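Tle cognate immunity protein 4 C-terminal domain-containing protein (Pseudomonas aeruginosa PAO1, PDB 4R1D) binds the type VI secretion lipase effector Tle4 and probably protects the producing cell from it as an immunity protein. Local coordinates at residues G65-R70 against S85-S90; E210-G215 against K279-A284; E226-G231 against E286-I291. All blocks are in the same frame, centred on the assembly; numbering follows the deposited sequence.

Contact 1 (G65-R70 against S85-S90); sequences GNMFLR and SSEVAS
M67 reaches across to the S86-E87 link with the last two atoms of its side chain. Its methyl CE lies 3.5 Å from S86 O, and its sulfur SD rests 4.0 Å from E87 CG, against the aliphatic root of that glutamate. Bends at chi2 (-66°) and chi3 (-72°) fold the thioether over the loop; an unbranched, flexible methionine can follow such a surface. The backbone of M67 pairs with W84, and W56 of helix 42-58 packs on its side chain.

Two small turns set the partners. N66 OD1 accepts from F68 N at 2.9 Å, an Asx turn that leads the chain into strand 68-73, where L69 and R70 form a classic beta bulge opposite L82. Across the contact, S86 opens a type I beta turn to A89, and its OG takes V88 N at 3.1 Å in an ST turn. Asparagine and serine suit these places because their short polar side chains can bond to backbone NH groups two residues on.

The loop also faces the partner chain: S90 N donates to D406 of that chain. With no hydrogen bond across it, the contact probably rests mainly on van der Waals contact between a polarisable thioether, a peptide group and methylene carbon.

Contact 2 (E210-G215 against K279-A284); sequences ETLRKG and KSDKEA
This is a small surface contact between an edge strand and the start of a helix, in which a leucine meets an aspartate whose charge is satisfied elsewhere. Strand 209-214 is the outermost strand of its sheet within this chain, and D281, in the first turn of helix 281-292, points its side chain to L212. The two side chains cross at about a right angle: L212 CD2 comes 3.6 Å from D281 OD2, while CD1 touches the same carboxylate from a little farther off. With CG beside the backbone N and anti to the carbonyl carbon (chi1 -68°), D281 directs its acid to L212 and R237. R237 forms a salt bridge with OD2 and the Y239 hydroxyl bonds to OD1, so leucine methyls can lie against the aspartate without costing it a polar partner.

E210 brings a second carboxylate close, its OE1 lying 4.4 Å from D281 OD2. R237 also pairs with E210 OE1, so one guanidinium group bridges the two acids and would offset their mutual repulsion.

The helix start is firmly built. S280 is the N-cap, its short hydroxyl OG accepting from E283 N at 3.0 Å. E283 OE1 accepts from K279 N at 2.8 Å, and E283 OE2 takes K279 NZ in a salt bridge on its syn lone pair. D281 should be stabilised by the helix dipole.

L212 and R213 form a classic beta bulge facing L228. L212 and A284 both pack on F241 of strand 236-245, while T211 contacts helix 191-205 through V199 and L203.

Contact 3 (E226-G231 against E286-I291); sequences EYLVAG and ELWDTI
E226 and W288 are joined by the one hydrogen bond across this contact. The indole NE1 donates to E226 OE1 over 3.0 Å, nearly straight at 166°, and the oxygen sits at the ring edge, in its plane. On the glutamate the N-H arrives on the syn side, 33° out of the carboxylate plane. H217 also bonds to OE1 and R213 forms a salt bridge with OE2, so the buried carboxylate is held at both oxygens; R213 and the indole N-H would favour its charged form against the nearby like charge of D289, which R213 also pairs with.

The arrangement is a helix laid against a beta-sheet: helix 281-292 packs on strand 225-233, with W288 reaching from the helix to the strand. Its CG stands anti to the backbone N (chi1 169°), sending the large ring toward the acid.

Apolar contact comes from L228, whose two methyls approach from one side of the ring, near NE1. CD1 lies obliquely, 3.6 Å from W288 NE1, and CD2 reaches to 3.8 Å from W288 CD1. A branched leucine suits this place, since both methyls can touch one ring. F241 of strand 236-245 meets the indole edge-to-face, and W243 packs on it too.

Overall arrangement
Contacts 2 and 3 are neighbours, their centres about 6 Å apart, and both set helix 281-292 against adjoining strands, 209-214 and 225-233. They are tied directly by the salt bridge R213 NH2 to D289 OD2 (2.7 Å). Contact 3 is buried: its acid takes an indole N-H, with H217 and R213 as further partners, while leucine methyls pack on the ring. Contact 2, on the surface, has no bond across it and leaves its acids to R237 and Y239. Contact 1, in the N-terminal domain, lies about 54 Å from contact 2 and 49 Å from contact 3, centre to centre. Partly buried, it joins the residue before strand 68-73 to the loop after strand 79-84 by thioether packing, with no helix in either segment.

Contact 1 (G65-R70 against S85-S90)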
loop_
_atom_site.group_PDB
_atom_site.type_symbol
_atom_site.label_atom_id
_atom_site.label_comp_id
_atom_site.label_asym_id
_atom_site.label_seq_id
_atom_site.Cartn_x
_atom_site.Cartn_y
_atom_site.Cartn_z
ATOM N N GLY B 65 -1.507 30.534 -6.966
ATOM C CA GLY B 65 -0.949 30.866 -8.265
ATOM C C GLY B 65 -0.018 29.831 -8.871
ATOM O O GLY B 65 -0.387 28.666 -9.029
ATOM N N ASN B 66 1.195 30.251 -9.221
ATOM C CA ASN B 66 2.099 29.378 -9.973
ATOM C C ASN B 66 2.617 28.250 -9.085
ATOM O O ASN B 66 2.994 28.485 -7.944
ATOM C CB ASN B 66 3.261 30.195 -10.557
ATOM C CG ASN B 66 3.906 29.529 -11.773
ATOM O OD1 ASN B 66 4.255 28.341 -11.750
ATOM N ND2 ASN B 66 4.076 30.303 -12.843
ATOM N N MET B 67 2.641 27.024 -9.605
ATOM C CA MET B 67 3.189 25.907 -8.849
ATOM C C MET B 67 4.703 25.995 -8.739
ATOM O O MET B 67 5.289 25.469 -7.796
ATOM C CB MET B 67 2.771 24.559 -9.460
ATOM C CG MET B 67 1.327 24.182 -9.175
ATOM S SD MET B 67 1.051 23.870 -7.433
ATOM C CE MET B 67 1.916 22.303 -7.227
ATOM N N PHE B 68 5.340 26.668 -9.696
ATOM C CA PHE B 68 6.788 26.832 -9.638
ATOM C C PHE B 68 7.167 28.026 -8.772
ATOM O O PHE B 68 6.681 29.133 -8.980
ATOM C CB PHE B 68 7.387 26.992 -11.033
ATOM C CG PHE B 68 8.889 27.001 -11.039
ATOM C CD1 PHE B 68 9.596 25.832 -10.806
ATOM C CD2 PHE B 68 9.595 28.172 -11.285
ATOM C CE1 PHE B 68 10.980 25.826 -10.810
ATOM C CE2 PHE B 68 10.987 28.169 -11.288
ATOM C CZ PHE B 68 11.675 26.996 -11.054
ATOM N N LEU B 69 8.040 27.797 -7.803
ATOM C CA LEU B 69 8.475 28.864 -6.911
ATOM C C LEU B 69 9.815 29.469 -7.333
ATOM O O LEU B 69 9.910 30.676 -7.542
ATOM C CB LEU B 69 8.513 28.362 -5.473
ATOM C CG LEU B 69 7.096 27.896 -5.108
ATOM C CD1 LEU B 69 7.086 27.065 -3.856
ATOM C CD2 LEU B 69 6.145 29.097 -4.981
ATOM N N ARG B 70 10.844 28.640 -7.476
ATOM C CA ARG B 70 12.149 29.153 -7.876
ATOM C C ARG B 70 13.132 28.061 -8.243
ATOM O O ARG B 70 13.004 26.913 -7.815
ATOM C CB ARG B 70 12.756 30.045 -6.779
ATOM C CG ARG B 70 12.778 29.432 -5.383
ATOM C CD ARG B 70 13.177 30.468 -4.324
ATOM N NE ARG B 70 12.539 30.200 -3.032
ATOM C CZ ARG B 70 11.289 30.543 -2.729
ATOM N NH1 ARG B 70 10.537 31.176 -3.623
ATOM N NH2 ARG B 70 10.783 30.255 -1.538
ATOM N N SER B 85 4.299 21.365 -2.939
ATOM C CA SER B 85 4.259 19.901 -2.912
ATOM C C SER B 85 2.938 19.319 -3.423
ATOM O O SER B 85 2.849 18.123 -3.713
ATOM C CB SER B 85 4.571 19.372 -1.516
ATOM O OG SER B 85 3.579 19.772 -0.604
ATOM N N SER B 86 1.909 20.158 -3.517
ATOM C CA SER B 86 0.655 19.791 -4.169
ATOM C C SER B 86 -0.104 21.053 -4.517
ATOM O O SER B 86 0.293 22.152 -4.128
ATOM C CB SER B 86 -0.227 18.926 -3.266
ATOM O OG SER B 86 -0.990 19.749 -2.397
ATOM N N GLU B 87 -1.215 20.892 -5.225
ATOM C CA GLU B 87 -1.989 22.052 -5.634
ATOM C C GLU B 87 -2.801 22.678 -4.505
ATOM O O GLU B 87 -3.491 23.676 -4.722
ATOM C CB GLU B 87 -2.856 21.717 -6.851
ATOM C CG GLU B 87 -1.998 21.383 -8.061
ATOM C CD GLU B 87 -2.795 21.105 -9.316
ATOM O OE1 GLU B 87 -4.045 21.067 -9.244
ATOM O OE2 GLU B 87 -2.159 20.921 -10.378
ATOM N N VAL B 88 -2.727 22.099 -3.309
ATOM C CA VAL B 88 -3.336 22.733 -2.136
ATOM C C VAL B 88 -2.380 22.855 -0.956
ATOM O O VAL B 88 -2.782 23.263 0.138
ATOM C CB VAL B 88 -4.622 22.023 -1.668
ATOM C CG1 VAL B 88 -5.650 21.994 -2.799
ATOM C CG2 VAL B 88 -4.307 20.619 -1.147
ATOM N N ALA B 89 -1.112 22.527 -1.177
ATOM C CA ALA B 89 -0.112 22.599 -0.113
ATOM C C ALA B 89 0.047 24.022 0.416
ATOM O O ALA B 89 -0.071 24.982 -0.337
ATOM C CB ALA B 89 1.237 22.073 -0.616
ATOM N N SER B 90 0.323 24.150 1.706
ATOM C CA SER B 90 0.610 25.460 2.288
ATOM C C SER B 90 1.825 25.429 3.215
ATOM O O SER B 90 2.365 26.481 3.579
ATOM C CB SER B 90 -0.609 25.985 3.044
ATOM O OG SER B 90 -0.865 25.200 4.186
#

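Contact 2 (E210-G215 against K279-A284)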
loop_
_atom_site.group_PDB
_atom_site.type_symbol
_atom_site.label_atom_id
_atom_site.label_comp_id
_atom_site.label_asym_id
_atom_site.label_seq_id
_atom_site.Cartn_x
_atom_site.Cartn_y
_atom_site.Cartn_z
ATOM N N GLU B 210 10.518 -25.416 10.754
ATOM C CA GLU B 210 11.496 -25.631 11.810
ATOM C C GLU B 210 12.441 -24.445 11.975
ATOM O O GLU B 210 12.680 -23.686 11.037
ATOM C CB GLU B 210 12.296 -26.912 11.564
ATOM C CG GLU B 210 13.359 -26.800 10.503
ATOM C CD GLU B 210 14.081 -28.127 10.280
ATOM O OE1 GLU B 210 13.806 -28.778 9.256
ATOM O OE2 GLU B 210 14.908 -28.516 11.129
ATOM N N THR B 211 12.960 -24.280 13.185
ATOM C CA THR B 211 13.986 -23.284 13.418
ATOM C C THR B 211 15.347 -23.937 13.233
ATOM O O THR B 211 15.660 -24.925 13.890
ATOM C CB THR B 211 13.871 -22.681 14.825
ATOM O OG1 THR B 211 12.647 -21.940 14.918
ATOM C CG2 THR B 211 15.039 -21.746 15.107
ATOM N N LEU B 212 16.154 -23.394 12.330
ATOM C CA LEU B 212 17.497 -23.931 12.110
ATOM C C LEU B 212 18.494 -23.364 13.103
ATOM O O LEU B 212 19.470 -24.024 13.458
ATOM C CB LEU B 212 17.986 -23.661 10.682
ATOM C CG LEU B 212 17.166 -24.250 9.532
ATOM C CD1 LEU B 212 17.774 -23.891 8.184
ATOM C CD2 LEU B 212 17.040 -25.761 9.679
ATOM N N ARG B 213 18.249 -22.133 13.547
ATOM C CA ARG B 213 19.203 -21.431 14.380
ATOM C C ARG B 213 18.569 -20.204 15.009
ATOM O O ARG B 213 17.772 -19.506 14.377
ATOM C CB ARG B 213 20.400 -21.010 13.517
ATOM C CG ARG B 213 21.753 -21.241 14.139
ATOM C CD ARG B 213 22.821 -20.445 13.387
ATOM N NE ARG B 213 23.468 -21.198 12.316
ATOM C CZ ARG B 213 24.238 -20.636 11.385
ATOM N NH1 ARG B 213 24.423 -19.320 11.385
ATOM N NH2 ARG B 213 24.812 -21.381 10.447
ATOM N N LYS B 214 18.919 -19.937 16.259
ATOM C CA LYS B 214 18.458 -18.727 16.931
ATOM C C LYS B 214 19.471 -18.319 17.984
ATOM O O LYS B 214 19.762 -19.089 18.898
ATOM C CB LYS B 214 17.089 -18.945 17.586
ATOM C CG LYS B 214 16.680 -17.806 18.523
ATOM C CD LYS B 214 15.335 -18.060 19.190
ATOM C CE LYS B 214 14.954 -16.891 20.085
ATOM N NZ LYS B 214 13.778 -17.188 20.949
ATOM N N GLY B 215 20.011 -17.112 17.862
ATOM C CA GLY B 215 20.925 -16.618 18.874
ATOM C C GLY B 215 21.835 -15.529 18.363
ATOM O O GLY B 215 21.529 -14.871 17.376
ATOM N N LYS B 279 20.559 -27.081 -2.551
ATOM C CA LYS B 279 20.696 -28.534 -2.505
ATOM C C LYS B 279 20.362 -29.073 -1.120
ATOM O O LYS B 279 19.972 -30.234 -0.978
ATOM C CB LYS B 279 22.125 -28.942 -2.886
ATOM C CG LYS B 279 22.586 -28.420 -4.243
ATOM C CD LYS B 279 24.074 -28.688 -4.465
ATOM C CE LYS B 279 24.582 -28.063 -5.761
ATOM N NZ LYS B 279 24.597 -26.568 -5.716
ATOM N N SER B 280 20.515 -28.231 -0.100
ATOM C CA SER B 280 20.295 -28.655 1.278
ATOM C C SER B 280 20.282 -27.448 2.208
ATOM O O SER B 280 20.744 -26.367 1.837
ATOM C CB SER B 280 21.425 -29.587 1.715
ATOM O OG SER B 280 22.652 -28.868 1.798
ATOM N N ASP B 281 19.775 -27.636 3.419
ATOM C CA ASP B 281 19.849 -26.588 4.427
ATOM C C ASP B 281 21.297 -26.218 4.687
ATOM O O ASP B 281 21.623 -25.052 4.920
ATOM C CB ASP B 281 19.205 -27.039 5.727
ATOM C CG ASP B 281 17.706 -27.200 5.609
ATOM O OD1 ASP B 281 17.157 -26.867 4.544
ATOM O OD2 ASP B 281 17.082 -27.639 6.596
ATOM N N LYS B 282 22.173 -27.218 4.661
ATOM C CA LYS B 282 23.582 -26.955 4.905
ATOM C C LYS B 282 24.129 -25.988 3.865
ATOM O O LYS B 282 24.853 -25.051 4.200
ATOM C CB LYS B 282 24.390 -28.257 4.908
ATOM C CG LYS B 282 25.828 -28.083 5.372
ATOM C CD LYS B 282 26.535 -29.432 5.490
ATOM C CE LYS B 282 27.992 -29.266 5.915
ATOM N NZ LYS B 282 28.762 -28.472 4.919
ATOM N N GLU B 283 23.762 -26.189 2.605
ATOM C CA GLU B 283 24.214 -25.288 1.551
ATOM C C GLU B 283 23.688 -23.859 1.752
ATOM O O GLU B 283 24.428 -22.896 1.580
ATOM C CB GLU B 283 23.806 -25.808 0.174
ATOM C CG GLU B 283 24.285 -24.923 -0.966
ATOM C CD GLU B 283 23.916 -25.465 -2.334
ATOM O OE1 GLU B 283 22.735 -25.370 -2.723
ATOM O OE2 GLU B 283 24.817 -25.983 -3.024
ATOM N N ALA B 284 22.413 -23.727 2.113
ATOM C CA ALA B 284 21.834 -22.411 2.387
ATOM C C ALA B 284 22.527 -21.695 3.549
ATOM O O ALA B 284 22.813 -20.497 3.477
ATOM C CB ALA B 284 20.334 -22.535 2.651
#

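Contact 3 (E226-G231 against E286-I291)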
loop_
_atom_site.group_PDB
_atom_site.type_symbol
_atom_site.label_atom_id
_atom_site.label_comp_id
_atom_site.label_asym_id
_atom_site.label_seq_id
_atom_site.Cartn_x
_atom_site.Cartn_y
_atom_site.Cartn_z
ATOM N N GLU B 226 20.608 -13.375 15.221
ATOM C CA GLU B 226 19.959 -13.974 14.061
ATOM C C GLU B 226 18.882 -14.971 14.445
ATOM O O GLU B 226 18.886 -15.526 15.537
ATOM C CB GLU B 226 20.995 -14.661 13.167
ATOM C CG GLU B 226 21.530 -15.941 13.753
ATOM C CD GLU B 226 22.659 -16.539 12.932
ATOM O OE1 GLU B 226 22.897 -16.076 11.791
ATOM O OE2 GLU B 226 23.311 -17.470 13.443
ATOM N N TYR B 227 17.977 -15.210 13.506
ATOM C CA TYR B 227 16.894 -16.139 13.690
ATOM C C TYR B 227 16.708 -16.747 12.315
ATOM O O TYR B 227 16.462 -16.030 11.348
ATOM C CB TYR B 227 15.633 -15.371 14.123
ATOM C CG TYR B 227 14.676 -16.161 14.986
ATOM C CD1 TYR B 227 14.403 -17.493 14.719
ATOM C CD2 TYR B 227 14.054 -15.571 16.076
ATOM C CE1 TYR B 227 13.522 -18.219 15.513
ATOM C CE2 TYR B 227 13.172 -16.287 16.877
ATOM C CZ TYR B 227 12.912 -17.612 16.586
ATOM O OH TYR B 227 12.044 -18.338 17.373
ATOM N N LEU B 228 16.852 -18.063 12.211
ATOM C CA LEU B 228 16.867 -18.721 10.909
ATOM C C LEU B 228 15.820 -19.822 10.874
ATOM O O LEU B 228 15.870 -20.748 11.685
ATOM C CB LEU B 228 18.248 -19.353 10.654
ATOM C CG LEU B 228 19.373 -18.546 9.999
ATOM C CD1 LEU B 228 19.587 -17.186 10.618
ATOM C CD2 LEU B 228 20.674 -19.350 10.031
ATOM N N VAL B 229 14.872 -19.736 9.946
ATOM C CA VAL B 229 13.842 -20.761 9.868
ATOM C C VAL B 229 13.745 -21.338 8.458
ATOM O O VAL B 229 14.172 -20.717 7.490
ATOM C CB VAL B 229 12.463 -20.233 10.336
ATOM C CG1 VAL B 229 12.586 -19.569 11.713
ATOM C CG2 VAL B 229 11.885 -19.264 9.326
ATOM N N ALA B 230 13.213 -22.545 8.357
ATOM C CA ALA B 230 12.999 -23.164 7.064
ATOM C C ALA B 230 11.760 -24.033 7.158
ATOM O O ALA B 230 11.357 -24.444 8.250
ATOM C CB ALA B 230 14.201 -23.989 6.656
ATOM N N GLY B 231 11.139 -24.303 6.019
ATOM C CA GLY B 231 10.034 -25.232 6.007
ATOM C C GLY B 231 9.666 -25.810 4.666
ATOM O O GLY B 231 9.991 -25.260 3.620
ATOM N N GLU B 286 25.533 -22.207 4.602
ATOM C CA GLU B 286 26.894 -21.890 4.181
ATOM C C GLU B 286 26.956 -20.551 3.446
ATOM O O GLU B 286 27.809 -19.698 3.740
ATOM C CB GLU B 286 27.445 -22.997 3.281
ATOM C CG GLU B 286 28.877 -22.756 2.806
ATOM C CD GLU B 286 29.399 -23.891 1.935
ATOM O OE1 GLU B 286 28.827 -24.128 0.845
ATOM O OE2 GLU B 286 30.374 -24.549 2.354
ATOM N N LEU B 287 26.052 -20.374 2.490
ATOM C CA LEU B 287 25.990 -19.135 1.728
ATOM C C LEU B 287 25.664 -17.981 2.672
ATOM O O LEU B 287 26.338 -16.966 2.678
ATOM C CB LEU B 287 24.961 -19.237 0.593
ATOM C CG LEU B 287 24.843 -18.004 -0.312
ATOM C CD1 LEU B 287 26.164 -17.696 -1.025
ATOM C CD2 LEU B 287 23.700 -18.139 -1.311
ATOM N N TRP B 288 24.620 -18.158 3.473
ATOM C CA TRP B 288 24.248 -17.186 4.501
ATOM C C TRP B 288 25.435 -16.757 5.379
ATOM O O TRP B 288 25.753 -15.574 5.473
ATOM C CB TRP B 288 23.139 -17.792 5.359
ATOM C CG TRP B 288 22.806 -17.038 6.616
ATOM C CD1 TRP B 288 23.131 -17.396 7.893
ATOM C CD2 TRP B 288 22.058 -15.822 6.716
ATOM N NE1 TRP B 288 22.635 -16.475 8.788
ATOM C CE2 TRP B 288 21.967 -15.500 8.090
ATOM C CE3 TRP B 288 21.446 -14.976 5.780
ATOM C CZ2 TRP B 288 21.287 -14.368 8.551
ATOM C CZ3 TRP B 288 20.773 -13.847 6.240
ATOM C CH2 TRP B 288 20.703 -13.555 7.614
ATOM N N ASP B 289 26.091 -17.712 6.027
ATOM C CA ASP B 289 27.214 -17.387 6.897
ATOM C C ASP B 289 28.338 -16.683 6.156
ATOM O O ASP B 289 28.938 -15.737 6.669
ATOM C CB ASP B 289 27.772 -18.637 7.582
ATOM C CG ASP B 289 26.890 -19.130 8.707
ATOM O OD1 ASP B 289 26.231 -18.291 9.347
ATOM O OD2 ASP B 289 26.858 -20.355 8.950
ATOM N N THR B 290 28.628 -17.150 4.951
ATOM C CA THR B 290 29.735 -16.579 4.189
ATOM C C THR B 290 29.480 -15.100 3.875
ATOM O O THR B 290 30.357 -14.251 4.058
ATOM C CB THR B 290 30.004 -17.399 2.909
ATOM O OG1 THR B 290 30.245 -18.768 3.276
ATOM C CG2 THR B 290 31.215 -16.849 2.153
ATOM N N ILE B 291 28.268 -14.788 3.429
ATOM C CA ILE B 291 27.911 -13.394 3.175
ATOM C C ILE B 291 27.883 -12.540 4.443
ATOM O O ILE B 291 28.486 -11.472 4.498
ATOM C CB ILE B 291 26.556 -13.273 2.457
ATOM C CG1 ILE B 291 26.649 -13.829 1.038
ATOM C CG2 ILE B 291 26.136 -11.816 2.384
ATOM C CD1 ILE B 291 25.320 -13.848 0.311
#